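Local coordinates for protein beta-galactosidase (Trichoderma reesei, PDB 3OGS) that probably hydrolyses terminal non-reducing beta-D-galactose residues from beta-D-galactosides, and binds galactose in a TIM-barrel pocket, at residues 376-381 and 399-404; 277-282 and 306-311; 118-123 and 787-792. All coordinates share one frame; numbering follows the deposited sequence.

Interactions 2 and 3 are buried, about 6 Å apart at their nearest atoms, and linked through the bound thiogalactoside that both touch. Interaction 1 is only partly buried and lies away from the sugar site, its centre about 40 Å from that of interaction 3. No two share a strand, helix or loop. Interaction 2 packs a barrel strand on a barrel helix, mainly through aromatic rings, with one tyrosine hydroxyl bond. Interaction 3 joins two irregular loops far apart in sequence, one of them from the barrel, and is mostly polar. Interaction 1 is backbone pairing at the edge of a beta sheet in the next domain, with a few apolar side chains inside and waters on its flank.

Interaction 1 of 3, residues 376-381 and 399-404; sequences ITATPE and LLAKES
Thr379 and Leu400 pair as antiparallel neighbours, each giving its N-H to the other's carbonyl. Thr379 N reaches Leu400 O at 2.9 Å and the bond is nearly straight, 171° at the hydrogen. Leu400 N returns a bond of 3.1 Å to Thr379 O. The next pair, Pro380 with Leu399, is non-hydrogen-bonded, a place where a proline without N-H costs nothing. Leu399 CA lies 3.5 Å from Thr379 O in a CA-H...O contact.

The tight part is apolar. Ala378 CB touches Leu399 CB at 3.9 Å. Leu399 CG sits anti to its carbonyl carbon (chi1 -67°), which brings it alongside the proline, 4.2 Å from Pro380 CB. All three residues are buried. Arg262 of helix 261-268 also touches Pro380.

The other side is looser and wetter. One water donates to Leu400 O and to Thr377 O, and accepts from Thr379 OG1 at 2.9 Å. With OG1 turned beside its own backbone N (chi1 -60°), Thr379 can donate to this water. Leu400 O is therefore gripped by two donors, the amide and the water. Farther out, Thr377 OG1 and the OG of exposed Ser404 are 4.0 Å apart and do not bond directly. A second water links them, donating to Ser404 OG at 2.8 Å. Ala401 N turns to Asp406 instead.

Strand 379-380 follows helix 374-377 and lies next to strand 394-400. Such pairing is characteristic of a short outermost strand closing one edge of an antiparallel sheet, here in domain 2 of the beta-galactosidase.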
loop_
_atom_site.group_PDB
_atom_site.type_symbol
_atom_site.label_atom_id
_atom_site.label_comp_id
_atom_site.label_asym_id
_atom_site.label_seq_id
_atom_site.Cartn_x
_atom_site.Cartn_y
_atom_site.Cartn_z
ATOM N N ILE A 376 -25.376 11.874 1.100
ATOM C CA ILE A 376 -25.158 11.646 2.516
ATOM C C ILE A 376 -26.472 11.513 3.299
ATOM O O ILE A 376 -26.603 10.679 4.252
ATOM C CB ILE A 376 -24.357 12.866 3.145
ATOM C CG1 ILE A 376 -22.966 12.962 2.467
ATOM C CG2 ILE A 376 -24.358 12.732 4.708
ATOM C CD1 ILE A 376 -22.123 14.276 2.757
ATOM N N THR A 377 -27.473 12.293 2.885
ATOM C CA THR A 377 -28.688 12.333 3.660
ATOM C C THR A 377 -29.830 11.464 3.114
ATOM O O THR A 377 -30.891 11.399 3.791
ATOM C CB THR A 377 -29.143 13.771 3.894
ATOM O OG1 THR A 377 -29.380 14.427 2.624
ATOM C CG2 THR A 377 -28.072 14.599 4.760
ATOM N N ALA A 378 -29.642 10.768 1.980
ATOM C CA ALA A 378 -30.649 9.801 1.491
ATOM C C ALA A 378 -30.608 8.513 2.355
ATOM O O ALA A 378 -29.567 8.197 2.960
ATOM C CB ALA A 378 -30.427 9.514 0.011
ATOM N N THR A 379 -31.737 7.813 2.491
ATOM C CA THR A 379 -31.799 6.645 3.405
ATOM C C THR A 379 -31.753 5.370 2.572
ATOM O O THR A 379 -32.678 5.153 1.771
ATOM C CB THR A 379 -33.142 6.612 4.212
ATOM O OG1 THR A 379 -33.278 7.806 5.002
ATOM C CG2 THR A 379 -33.215 5.349 5.160
ATOM N N PRO A 380 -30.741 4.500 2.797
ATOM C CA PRO A 380 -30.678 3.232 2.030
ATOM C C PRO A 380 -31.780 2.239 2.458
ATOM O O PRO A 380 -32.082 2.161 3.641
ATOM C CB PRO A 380 -29.318 2.646 2.389
ATOM C CG PRO A 380 -28.492 3.837 2.962
ATOM C CD PRO A 380 -29.527 4.750 3.613
ATOM N N GLU A 381 -32.352 1.488 1.532
ATOM C CA GLU A 381 -33.408 0.498 1.839
ATOM C C GLU A 381 -32.986 -0.843 1.319
ATOM O O GLU A 381 -31.994 -0.934 0.594
ATOM C CB GLU A 381 -34.738 0.882 1.164
ATOM C CG GLU A 381 -35.231 2.323 1.466
ATOM C CD GLU A 381 -35.736 2.568 2.909
ATOM O OE1 GLU A 381 -35.858 1.607 3.725
ATOM O OE2 GLU A 381 -36.007 3.771 3.231
ATOM N N LEU A 399 -31.868 4.458 -2.600
ATOM C CA LEU A 399 -31.566 5.434 -1.520
ATOM C C LEU A 399 -32.519 6.603 -1.719
ATOM O O LEU A 399 -32.390 7.394 -2.688
ATOM C CB LEU A 399 -30.103 5.940 -1.490
ATOM C CG LEU A 399 -28.971 4.956 -1.137
ATOM C CD1 LEU A 399 -28.609 4.129 -2.281
ATOM C CD2 LEU A 399 -27.741 5.756 -0.884
ATOM N N LEU A 400 -33.453 6.767 -0.768
ATOM C CA LEU A 400 -34.585 7.696 -0.917
ATOM C C LEU A 400 -34.566 8.889 0.057
ATOM O O LEU A 400 -34.130 8.766 1.230
ATOM C CB LEU A 400 -35.916 6.913 -0.720
ATOM C CG LEU A 400 -36.115 5.660 -1.598
ATOM C CD1 LEU A 400 -37.495 4.971 -1.204
ATOM C CD2 LEU A 400 -36.097 5.983 -3.151
ATOM N N ALA A 401 -35.087 10.037 -0.410
ATOM C CA ALA A 401 -35.253 11.251 0.390
ATOM C C ALA A 401 -36.507 12.025 -0.059
ATOM O O ALA A 401 -36.895 11.929 -1.233
ATOM C CB ALA A 401 -33.968 12.193 0.250
ATOM N N LYS A 402 -37.105 12.850 0.827
ATOM C CA LYS A 402 -38.312 13.529 0.393
ATOM C C LYS A 402 -38.127 14.517 -0.770
ATOM O O LYS A 402 -38.930 14.449 -1.721
ATOM C CB LYS A 402 -39.094 14.181 1.540
ATOM C CG LYS A 402 -40.459 14.709 1.024
ATOM C CD LYS A 402 -40.898 15.944 1.822
ATOM C CE LYS A 402 -42.410 16.229 1.701
ATOM N NZ LYS A 402 -42.753 17.302 2.693
ATOM N N GLU A 403 -37.112 15.410 -0.704
ATOM C CA GLU A 403 -36.917 16.435 -1.769
ATOM C C GLU A 403 -35.467 16.640 -2.318
ATOM O O GLU A 403 -35.276 17.217 -3.385
ATOM C CB GLU A 403 -37.479 17.794 -1.327
ATOM C CG GLU A 403 -39.026 17.887 -1.540
ATOM C CD GLU A 403 -39.711 19.007 -0.735
ATOM O OE1 GLU A 403 -39.121 20.118 -0.633
ATOM O OE2 GLU A 403 -40.840 18.775 -0.207
ATOM N N SER A 404 -34.476 16.137 -1.601
ATOM C CA SER A 404 -33.098 16.496 -1.901
ATOM C C SER A 404 -32.433 15.609 -2.953
ATOM O O SER A 404 -31.229 15.864 -3.245
ATOM C CB SER A 404 -32.268 16.512 -0.596
ATOM O OG SER A 404 -32.373 15.296 0.175
HETATM O O HOH W 1 -32.114 15.019 2.955
HETATM O O HOH W 2 -33.708 10.401 3.782
#

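Interaction 2 of 3, residues 277-282 and 306-311; sequences VEFQGG and VFYKNN. With IPT (1-methylethyl 1-thio-beta-D-galactopyranoside), chain E.
Phe279 and Tyr308 meet in the wall of the TIM barrel, where strand 275-280 is backed by helix 301-313 just behind the galactose pocket. Phe279 carries most of the packing. Its CG is anti to the backbone N (chi1 -169°), and this sends the ring toward the helix.

Asn311 comes from the opposite direction and places ND2 over the centre of one face of the Phe279 ring, 3.5 Å from Phe279 CZ. The amide stands almost upright on the ring, the planes 85° apart. At the ring edge, Tyr308 CE1 lies in the plane of Phe279, 3.5 Å from Phe279 CE2. The two rings are turned 77° against each other and meet obliquely. Phe307 CB adds an apolar touch to Phe279 CE2 at 4.2 Å. Trp261 of helix 261-268 also touches Phe279 and Asn311.

The phenol of Tyr308 supplies the polar tie. Tyr308 OH donates to Gln280 O at 2.8 Å, and that oxygen lies in the plane of the tyrosine ring. A water donates to Tyr308 OH at 3.0 Å, so the buried hydroxyl both gives and accepts. The Gln280 side chain turns elsewhere: NE2 donates to Gly282 O at 3.1 Å and also bonds Gly243 O, while OE1 meets Leu242 N. Its amide is thus fixed at both ends.

Glu278 points into the pocket, while the next residue, Phe279, faces helix 301-313. Glu278 OE2 takes a bond from O2 of the bound thiogalactoside at 2.8 Å and pairs with Arg114. An acidic residue facing the sugar at the C-terminal end of a barrel strand is characteristic of TIM-barrel glycosidases.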
loop_
_atom_site.group_PDB
_atom_site.type_symbol
_atom_site.label_atom_id
_atom_site.label_comp_id
_atom_site.label_asym_id
_atom_site.label_seq_id
_atom_site.Cartn_x
_atom_site.Cartn_y
_atom_site.Cartn_z
ATOM N N VAL A 277 -13.395 0.713 7.395
ATOM C CA VAL A 277 -12.083 1.211 7.771
ATOM C C VAL A 277 -11.020 0.535 6.957
ATOM O O VAL A 277 -9.968 1.137 6.733
ATOM C CB VAL A 277 -11.867 1.106 9.341
ATOM C CG1 VAL A 277 -10.357 1.522 9.799
ATOM C CG2 VAL A 277 -12.825 2.106 10.053
ATOM N N GLU A 278 -11.293 -0.673 6.445
ATOM C CA GLU A 278 -10.358 -1.344 5.460
ATOM C C GLU A 278 -11.257 -2.095 4.510
ATOM O O GLU A 278 -11.978 -3.043 4.933
ATOM C CB GLU A 278 -9.462 -2.390 6.078
ATOM C CG GLU A 278 -8.350 -1.889 6.967
ATOM C CD GLU A 278 -7.542 -3.041 7.593
ATOM O OE1 GLU A 278 -7.346 -4.103 6.967
ATOM O OE2 GLU A 278 -7.030 -2.879 8.726
ATOM N N PHE A 279 -11.271 -1.674 3.242
ATOM C CA PHE A 279 -12.017 -2.459 2.208
ATOM C C PHE A 279 -11.014 -2.799 1.043
ATOM O O PHE A 279 -10.165 -1.988 0.621
ATOM C CB PHE A 279 -13.221 -1.713 1.648
ATOM C CG PHE A 279 -14.116 -2.645 0.788
ATOM C CD1 PHE A 279 -15.030 -3.514 1.455
ATOM C CD2 PHE A 279 -13.957 -2.682 -0.613
ATOM C CE1 PHE A 279 -15.847 -4.397 0.682
ATOM C CE2 PHE A 279 -14.728 -3.548 -1.408
ATOM C CZ PHE A 279 -15.648 -4.398 -0.759
ATOM N N GLN A 280 -11.198 -3.988 0.495
ATOM C CA GLN A 280 -10.226 -4.613 -0.478
ATOM C C GLN A 280 -9.867 -3.657 -1.685
ATOM O O GLN A 280 -10.738 -3.214 -2.464
ATOM C CB GLN A 280 -10.893 -5.959 -0.963
ATOM C CG GLN A 280 -9.922 -6.759 -1.871
ATOM C CD GLN A 280 -10.164 -8.290 -1.788
ATOM O OE1 GLN A 280 -11.308 -8.749 -1.541
ATOM N NE2 GLN A 280 -9.097 -9.082 -1.996
ATOM N N GLY A 281 -8.570 -3.307 -1.794
ATOM C CA GLY A 281 -7.955 -2.578 -2.943
ATOM C C GLY A 281 -6.890 -3.417 -3.678
ATOM O O GLY A 281 -6.260 -2.882 -4.596
ATOM N N GLY A 282 -6.682 -4.698 -3.270
ATOM C CA GLY A 282 -5.777 -5.635 -3.962
ATOM C C GLY A 282 -5.659 -6.896 -3.091
ATOM O O GLY A 282 -6.624 -7.256 -2.377
ATOM N N VAL A 306 -18.367 -2.851 -9.643
ATOM C CA VAL A 306 -19.393 -3.707 -8.978
ATOM C C VAL A 306 -19.391 -3.630 -7.432
ATOM O O VAL A 306 -20.462 -3.349 -6.780
ATOM C CB VAL A 306 -19.464 -5.221 -9.522
ATOM C CG1 VAL A 306 -20.639 -5.985 -8.757
ATOM C CG2 VAL A 306 -19.641 -5.257 -11.078
ATOM N N PHE A 307 -18.230 -3.947 -6.805
ATOM C CA PHE A 307 -18.172 -3.980 -5.309
ATOM C C PHE A 307 -18.208 -2.569 -4.612
ATOM O O PHE A 307 -18.860 -2.414 -3.532
ATOM C CB PHE A 307 -16.968 -4.801 -4.794
ATOM C CG PHE A 307 -17.153 -6.321 -4.946
ATOM C CD1 PHE A 307 -16.817 -6.956 -6.153
ATOM C CD2 PHE A 307 -17.540 -7.097 -3.824
ATOM C CE1 PHE A 307 -16.955 -8.383 -6.300
ATOM C CE2 PHE A 307 -17.672 -8.473 -3.891
ATOM C CZ PHE A 307 -17.341 -9.163 -5.148
ATOM N N TYR A 308 -17.573 -1.552 -5.227
ATOM C CA TYR A 308 -17.567 -0.261 -4.557
ATOM C C TYR A 308 -18.909 0.436 -4.657
ATOM O O TYR A 308 -19.322 1.088 -3.650
ATOM C CB TYR A 308 -16.410 0.725 -4.968
ATOM C CG TYR A 308 -14.971 0.188 -4.763
ATOM C CD1 TYR A 308 -14.684 -1.070 -4.148
ATOM C CD2 TYR A 308 -13.888 1.024 -5.095
ATOM C CE1 TYR A 308 -13.327 -1.513 -3.944
ATOM C CE2 TYR A 308 -12.528 0.610 -4.923
ATOM C CZ TYR A 308 -12.270 -0.652 -4.310
ATOM O OH TYR A 308 -10.960 -1.047 -4.153
ATOM N N LYS A 309 -19.578 0.349 -5.828
ATOM C CA LYS A 309 -20.948 0.888 -5.897
ATOM C C LYS A 309 -21.928 0.069 -4.965
ATOM O O LYS A 309 -22.886 0.664 -4.474
ATOM C CB LYS A 309 -21.439 0.981 -7.331
ATOM C CG LYS A 309 -20.606 1.989 -8.200
ATOM C CD LYS A 309 -21.079 2.083 -9.690
ATOM C CE LYS A 309 -20.132 3.021 -10.473
ATOM N NZ LYS A 309 -20.405 3.113 -11.993
ATOM N N ASN A 310 -21.651 -1.234 -4.721
ATOM C CA ASN A 310 -22.390 -2.033 -3.684
ATOM C C ASN A 310 -22.263 -1.516 -2.243
ATOM O O ASN A 310 -23.247 -1.597 -1.488
ATOM C CB ASN A 310 -22.132 -3.622 -3.789
ATOM C CG ASN A 310 -23.009 -4.431 -2.840
ATOM O OD1 ASN A 310 -24.246 -4.526 -3.046
ATOM N ND2 ASN A 310 -22.404 -5.070 -1.821
ATOM N N ASN A 311 -21.102 -0.876 -1.891
ATOM C CA ASN A 311 -20.947 -0.205 -0.603
ATOM C C ASN A 311 -21.697 1.130 -0.534
ATOM O O ASN A 311 -22.258 1.466 0.522
ATOM C CB ASN A 311 -19.427 -0.021 -0.266
ATOM C CG ASN A 311 -18.705 -1.370 -0.114
ATOM O OD1 ASN A 311 -19.356 -2.387 0.293
ATOM N ND2 ASN A 311 -17.359 -1.411 -0.414
HETATM C C1 IPT E . -6.527 -7.016 7.894
HETATM C C2 IPT E . -5.440 -6.365 8.792
HETATM O O2 IPT E . -6.070 -5.347 9.624
HETATM C C3 IPT E . -4.405 -5.596 7.960
HETATM O O3 IPT E . -3.340 -5.103 8.799
HETATM C C4 IPT E . -3.784 -6.458 6.813
HETATM O O4 IPT E . -3.067 -7.546 7.489
HETATM C C5 IPT E . -4.978 -7.022 5.925
HETATM O O5 IPT E . -5.863 -7.725 6.844
HETATM C C6 IPT E . -4.509 -7.953 4.774
HETATM O O6 IPT E . -3.616 -7.297 3.836
HETATM S S1 IPT E . -7.435 -8.190 8.911
HETATM C "C1'" IPT E . -8.623 -8.584 7.619
HETATM C "C2'" IPT E . -8.577 -9.975 6.946
HETATM C "C3'" IPT E . -10.023 -8.325 8.110
HETATM O O HOH W 3 -8.407 -0.512 -5.681
#

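Interaction 3 of 3, residues 118-123 and 787-792; sequences YINAEV and LDENWT. With IPT (1-methylethyl 1-thio-beta-D-galactopyranoside), chain E.
Tyr118, Asn120 and Glu122 meet Glu789 and Asn790 in a buried, polar loop-to-loop contact at the galactose site of the TIM barrel. Segment 118-123 follows barrel strand 110-116. Segment 787-792 comes from the distant loop between strands 775-782 and 803-811.

Tyr118 OH works both ways. It accepts from Asn790 N at 2.7 Å, nearly straight at 168°, and donates to Asn120 OD1 at 2.7 Å, in the carbonyl plane on a lone pair. This fixes the amide of Asn120, whose ND2 donates to sugar O4 at 2.9 Å. A phenylalanine at this position would probably leave Asn790 N without its acceptor and the Asn120 amide freer to turn away from the sugar.

Glu789 extends beyond CG and lays its carboxylate over the Asn120 amide, the planes 23° apart and stacked. Glu789 OE2 takes the N-H of Glu122 at 3.0 Å in a bent bond, 132° at the hydrogen. Glu122 itself grips the sugar twice: its OE1 accepts from O6 and its OE2 from O4, the latter at 2.6 Å. One water donates to both acids, 2.6 Å from Glu122 OE2 and 2.6 Å from Glu789 OE1.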
loop_
_atom_site.group_PDB
_atom_site.type_symbol
_atom_site.label_atom_id
_atom_site.label_comp_id
_atom_site.label_asym_id
_atom_site.label_seq_id
_atom_site.Cartn_x
_atom_site.Cartn_y
_atom_site.Cartn_z
ATOM N N TYR A 118 -0.068 -3.066 18.247
ATOM C CA TYR A 118 -0.121 -4.183 17.248
ATOM C C TYR A 118 -0.790 -3.693 15.914
ATOM O O TYR A 118 -1.889 -3.131 15.992
ATOM C CB TYR A 118 -0.985 -5.364 17.818
ATOM C CG TYR A 118 -0.899 -6.578 16.899
ATOM C CD1 TYR A 118 0.339 -7.250 16.750
ATOM C CD2 TYR A 118 -2.001 -6.976 16.094
ATOM C CE1 TYR A 118 0.512 -8.338 15.868
ATOM C CE2 TYR A 118 -1.845 -8.046 15.181
ATOM C CZ TYR A 118 -0.597 -8.728 15.082
ATOM O OH TYR A 118 -0.413 -9.753 14.175
ATOM N N ILE A 119 -0.158 -3.904 14.743
ATOM C CA ILE A 119 -0.694 -3.390 13.410
ATOM C C ILE A 119 -1.022 -4.529 12.365
ATOM O O ILE A 119 -1.809 -4.313 11.446
ATOM C CB ILE A 119 0.219 -2.267 12.712
ATOM C CG1 ILE A 119 1.661 -2.794 12.328
ATOM C CG2 ILE A 119 0.206 -0.980 13.596
ATOM C CD1 ILE A 119 2.404 -1.778 11.352
ATOM N N ASN A 120 -0.507 -5.745 12.594
ATOM C CA ASN A 120 -0.586 -6.929 11.635
ATOM C C ASN A 120 0.165 -6.483 10.308
ATOM O O ASN A 120 1.383 -6.506 10.320
ATOM C CB ASN A 120 -2.085 -7.433 11.446
ATOM C CG ASN A 120 -2.183 -8.899 11.023
ATOM O OD1 ASN A 120 -1.733 -9.781 11.802
ATOM N ND2 ASN A 120 -2.764 -9.197 9.836
ATOM N N ALA A 121 -0.535 -6.031 9.238
ATOM C CA ALA A 121 0.084 -5.300 8.068
ATOM C C ALA A 121 1.081 -6.066 7.208
ATOM O O ALA A 121 1.724 -5.459 6.308
ATOM C CB ALA A 121 0.772 -3.940 8.576
ATOM N N GLU A 122 1.112 -7.406 7.374
ATOM C CA GLU A 122 2.146 -8.214 6.709
ATOM C C GLU A 122 3.580 -7.716 6.983
ATOM O O GLU A 122 4.471 -7.873 6.137
ATOM C CB GLU A 122 1.856 -8.340 5.157
ATOM C CG GLU A 122 0.560 -9.287 4.815
ATOM C CD GLU A 122 -0.798 -8.585 5.129
ATOM O OE1 GLU A 122 -1.022 -7.525 4.501
ATOM O OE2 GLU A 122 -1.611 -9.087 5.985
ATOM N N VAL A 123 3.815 -7.144 8.143
ATOM C CA VAL A 123 5.204 -6.707 8.531
ATOM C C VAL A 123 5.721 -7.695 9.593
ATOM O O VAL A 123 4.899 -8.394 10.267
ATOM C CB VAL A 123 5.256 -5.223 9.125
ATOM C CG1 VAL A 123 4.660 -4.145 8.076
ATOM C CG2 VAL A 123 4.557 -5.059 10.561
ATOM N N LEU A 787 9.697 -12.359 11.612
ATOM C CA LEU A 787 8.912 -12.917 12.816
ATOM C C LEU A 787 7.441 -12.982 12.401
ATOM O O LEU A 787 6.936 -12.129 11.666
ATOM C CB LEU A 787 9.004 -12.045 14.091
ATOM C CG LEU A 787 10.500 -11.785 14.426
ATOM C CD1 LEU A 787 10.779 -10.938 15.678
ATOM C CD2 LEU A 787 11.361 -13.199 14.517
ATOM N N ASP A 788 6.751 -14.009 12.853
ATOM C CA ASP A 788 5.360 -14.241 12.388
ATOM C C ASP A 788 4.457 -13.187 13.053
ATOM O O ASP A 788 4.827 -12.570 14.083
ATOM C CB ASP A 788 4.892 -15.632 12.913
ATOM C CG ASP A 788 5.537 -16.830 12.125
ATOM O OD1 ASP A 788 5.887 -16.656 10.953
ATOM O OD2 ASP A 788 5.623 -17.961 12.669
ATOM N N GLU A 789 3.264 -13.021 12.490
ATOM C CA GLU A 789 2.203 -12.196 13.070
ATOM C C GLU A 789 1.525 -12.895 14.289
ATOM O O GLU A 789 1.858 -14.058 14.650
ATOM C CB GLU A 789 1.110 -11.905 11.961
ATOM C CG GLU A 789 1.604 -10.930 10.816
ATOM C CD GLU A 789 0.606 -10.816 9.696
ATOM O OE1 GLU A 789 -0.087 -11.837 9.309
ATOM O OE2 GLU A 789 0.464 -9.696 9.155
ATOM N N ASN A 790 0.566 -12.190 14.923
ATOM C CA ASN A 790 -0.083 -12.684 16.168
ATOM C C ASN A 790 -1.560 -12.283 16.054
ATOM O O ASN A 790 -2.098 -11.569 16.935
ATOM C CB ASN A 790 0.572 -11.990 17.431
ATOM C CG ASN A 790 0.396 -12.836 18.735
ATOM O OD1 ASN A 790 1.326 -13.573 19.093
ATOM N ND2 ASN A 790 -0.744 -12.717 19.443
ATOM N N TRP A 791 -2.213 -12.713 14.951
ATOM C CA TRP A 791 -3.590 -12.245 14.729
ATOM C C TRP A 791 -4.715 -12.924 15.530
ATOM O O TRP A 791 -5.849 -12.442 15.454
ATOM C CB TRP A 791 -4.006 -12.097 13.256
ATOM C CG TRP A 791 -3.594 -13.170 12.327
ATOM C CD1 TRP A 791 -2.487 -13.153 11.511
ATOM C CD2 TRP A 791 -4.274 -14.418 12.052
ATOM N NE1 TRP A 791 -2.416 -14.316 10.772
ATOM C CE2 TRP A 791 -3.512 -15.099 11.067
ATOM C CE3 TRP A 791 -5.449 -15.015 12.526
ATOM C CZ2 TRP A 791 -3.873 -16.370 10.576
ATOM C CZ3 TRP A 791 -5.814 -16.285 12.026
ATOM C CH2 TRP A 791 -5.020 -16.941 11.075
ATOM N N THR A 792 -4.450 -14.003 16.273
ATOM C CA THR A 792 -5.488 -14.552 17.191
ATOM C C THR A 792 -5.015 -14.358 18.641
ATOM O O THR A 792 -4.022 -14.991 19.073
ATOM C CB THR A 792 -5.750 -16.065 16.957
ATOM O OG1 THR A 792 -6.167 -16.276 15.615
ATOM C CG2 THR A 792 -6.850 -16.656 17.920
HETATM C C1 IPT E . -6.527 -7.016 7.894
HETATM C C2 IPT E . -5.440 -6.365 8.792
HETATM O O2 IPT E . -6.070 -5.347 9.624
HETATM C C3 IPT E . -4.405 -5.596 7.960
HETATM O O3 IPT E . -3.340 -5.103 8.799
HETATM C C4 IPT E . -3.784 -6.458 6.813
HETATM O O4 IPT E . -3.067 -7.546 7.489
HETATM C C5 IPT E . -4.978 -7.022 5.925
HETATM O O5 IPT E . -5.863 -7.725 6.844
HETATM C C6 IPT E . -4.509 -7.953 4.774
HETATM O O6 IPT E . -3.616 -7.297 3.836
HETATM S S1 IPT E . -7.435 -8.190 8.911
HETATM C "C1'" IPT E . -8.623 -8.584 7.619
HETATM C "C2'" IPT E . -8.577 -9.975 6.946
HETATM C "C3'" IPT E . -10.023 -8.325 8.110
HETATM O O HOH W 4 -1.505 -11.460 7.157
#